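Local atomic coordinates of pyruvate dehydrogenase complex, dihydrolipoamide acetyltransferase E2 component (Thermus thermophilus, PDB entry 2EQ9), a protein that probably carries out the acetyltransferase step of the pyruvate dehydrogenase complex using lipoate, and is represented here by its peripheral subunit-binding domain. Residues 5-10 with 28-33. Numbering follows the deposited sequence.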
loop_
_atom_site.group_PDB
_atom_site.type_symbol
_atom_site.label_atom_id
_atom_site.label_comp_id
_atom_site.label_asym_id
_atom_site.label_seq_id
_atom_site.Cartn_x
_atom_site.Cartn_y
_atom_site.Cartn_z
ATOM N N PRO C 5 -8.477 -19.611 1.006
ATOM C CA PRO C 5 -7.269 -20.393 1.291
ATOM C C PRO C 5 -7.368 -21.276 2.548
ATOM O O PRO C 5 -6.967 -22.438 2.529
ATOM C CB PRO C 5 -6.185 -19.323 1.427
ATOM C CG PRO C 5 -6.689 -18.204 0.553
ATOM C CD PRO C 5 -8.159 -18.177 0.886
ATOM N N ALA C 6 -7.893 -20.727 3.638
ATOM C CA ALA C 6 -8.014 -21.494 4.876
ATOM C C ALA C 6 -8.803 -22.790 4.668
ATOM O O ALA C 6 -8.452 -23.835 5.219
ATOM C CB ALA C 6 -8.680 -20.644 5.963
ATOM N N ALA C 7 -9.867 -22.718 3.876
ATOM C CA ALA C 7 -10.684 -23.895 3.603
ATOM C C ALA C 7 -9.946 -24.903 2.716
ATOM O O ALA C 7 -10.004 -26.111 2.962
ATOM C CB ALA C 7 -12.007 -23.476 2.950
ATOM N N ARG C 8 -9.247 -24.410 1.694
ATOM C CA ARG C 8 -8.510 -25.292 0.785
ATOM C C ARG C 8 -7.410 -26.009 1.562
ATOM O O ARG C 8 -7.131 -27.189 1.336
ATOM C CB ARG C 8 -7.885 -24.492 -0.372
ATOM C CG ARG C 8 -8.830 -23.463 -0.985
ATOM C CD ARG C 8 -8.402 -23.007 -2.370
ATOM N NE ARG C 8 -7.092 -22.356 -2.427
ATOM C CZ ARG C 8 -6.890 -21.042 -2.390
ATOM N NH1 ARG C 8 -7.915 -20.207 -2.286
ATOM N NH2 ARG C 8 -5.656 -20.559 -2.507
ATOM N N LYS C 9 -6.794 -25.277 2.486
ATOM C CA LYS C 9 -5.722 -25.811 3.307
ATOM C C LYS C 9 -6.249 -26.939 4.189
ATOM O O LYS C 9 -5.669 -28.025 4.241
ATOM C CB LYS C 9 -5.129 -24.691 4.165
ATOM C CG LYS C 9 -3.706 -24.948 4.629
ATOM C CD LYS C 9 -3.668 -25.642 5.974
ATOM C CE LYS C 9 -4.004 -24.676 7.103
ATOM N NZ LYS C 9 -4.023 -25.381 8.420
ATOM N N LEU C 10 -7.366 -26.683 4.863
ATOM C CA LEU C 10 -7.965 -27.676 5.745
ATOM C C LEU C 10 -8.547 -28.862 4.972
ATOM O O LEU C 10 -8.497 -29.993 5.443
ATOM C CB LEU C 10 -9.048 -27.018 6.603
ATOM C CG LEU C 10 -9.569 -27.800 7.809
ATOM C CD1 LEU C 10 -10.507 -28.886 7.353
ATOM C CD2 LEU C 10 -8.401 -28.375 8.597
ATOM N N GLY C 28 -22.181 -20.321 -3.036
ATOM C CA GLY C 28 -21.086 -21.272 -2.929
ATOM C C GLY C 28 -19.708 -21.028 -2.338
ATOM O O GLY C 28 -18.904 -21.959 -2.331
ATOM N N ARG C 29 -19.400 -19.835 -1.846
ATOM C CA ARG C 29 -18.064 -19.630 -1.291
ATOM C C ARG C 29 -17.827 -20.619 -0.153
ATOM O O ARG C 29 -18.552 -20.625 0.839
ATOM C CB ARG C 29 -17.891 -18.194 -0.785
ATOM C CG ARG C 29 -16.472 -17.890 -0.316
ATOM C CD ARG C 29 -16.293 -16.450 0.162
ATOM N NE ARG C 29 -16.289 -15.477 -0.927
ATOM C CZ ARG C 29 -17.364 -14.834 -1.370
ATOM N NH1 ARG C 29 -18.551 -15.055 -0.819
ATOM N NH2 ARG C 29 -17.252 -13.959 -2.362
ATOM N N VAL C 30 -16.816 -21.467 -0.308
ATOM C CA VAL C 30 -16.494 -22.461 0.711
ATOM C C VAL C 30 -15.642 -21.874 1.836
ATOM O O VAL C 30 -14.584 -21.288 1.590
ATOM C CB VAL C 30 -15.747 -23.652 0.090
ATOM C CG1 VAL C 30 -15.534 -24.735 1.132
ATOM C CG2 VAL C 30 -16.534 -24.189 -1.103
ATOM N N ARG C 31 -16.114 -22.036 3.069
ATOM C CA ARG C 31 -15.413 -21.538 4.249
ATOM C C ARG C 31 -14.900 -22.706 5.073
ATOM O O ARG C 31 -15.333 -23.839 4.882
ATOM C CB ARG C 31 -16.360 -20.713 5.121
ATOM C CG ARG C 31 -16.976 -19.524 4.432
ATOM C CD ARG C 31 -15.957 -18.429 4.201
ATOM N NE ARG C 31 -16.606 -17.224 3.698
ATOM C CZ ARG C 31 -16.072 -16.007 3.741
ATOM N NH1 ARG C 31 -16.747 -14.972 3.254
ATOM N NH2 ARG C 31 -14.871 -15.822 4.275
ATOM N N VAL C 32 -13.981 -22.421 5.991
ATOM C CA VAL C 32 -13.421 -23.447 6.870
ATOM C C VAL C 32 -14.544 -24.213 7.569
ATOM O O VAL C 32 -14.445 -25.420 7.786
ATOM C CB VAL C 32 -12.499 -22.819 7.946
ATOM C CG1 VAL C 32 -12.249 -23.810 9.081
ATOM C CG2 VAL C 32 -11.180 -22.419 7.318
ATOM N N GLU C 33 -15.613 -23.504 7.915
ATOM C CA GLU C 33 -16.749 -24.127 8.585
ATOM C C GLU C 33 -17.360 -25.195 7.686
ATOM O O GLU C 33 -17.609 -26.317 8.128
ATOM C CB GLU C 33 -17.809 -23.078 8.937
ATOM C CG GLU C 33 -17.264 -21.867 9.685
ATOM C CD GLU C 33 -16.652 -20.838 8.753
ATOM O OE1 GLU C 33 -17.421 -20.102 8.098
ATOM O OE2 GLU C 33 -15.406 -20.773 8.671
#
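Ala6 and Ala7, side by side on helix 5-13, receive the start of helix 32-39 and the loop leading into it. The tightest touch is methyl to methyl: Val32 CG2 sits 3.4 Å from Ala6 CB, closer than carbons usually come. The same CG2 lies over the peptide joining the two alanines, 3.6 Å from Ala6 C and 3.7 Å from Ala7 N. Val32 turns this branch inward by placing CG2 anti to its own carbonyl carbon, beside the backbone N. Ala7 CB, directed toward the other segment, meets backbone more than side chain, with Val30 O at 3.6 Å and Arg31 C at 3.7 Å. Val30 CG1 adds a looser contact, 4.2 Å from Ala7 CB. With only a methyl on Ala7, the backbones come close, Ala7 CA and Val32 CA being 4.3 Å apart. No hydrogen bond crosses; methyl groups pack against one another and against backbone.

Further out, Arg31 is the N-cap residue of helix 32-39, and its N is hydrogen-bonded to Asp34 OD2. Val35 packs against both Ala7 and Val30, continuing the apolar core, while Val30 also bonds through its backbone to Leu2. At the assembly interfaces, Arg8 salt-bridges an acidic side chain of one partner protein's chain, and Arg31 NH2 donates to the other's backbone. Two short helices joined by a long loop around a small apolar core are the architecture of the E3-binding, or peripheral subunit-binding, domain.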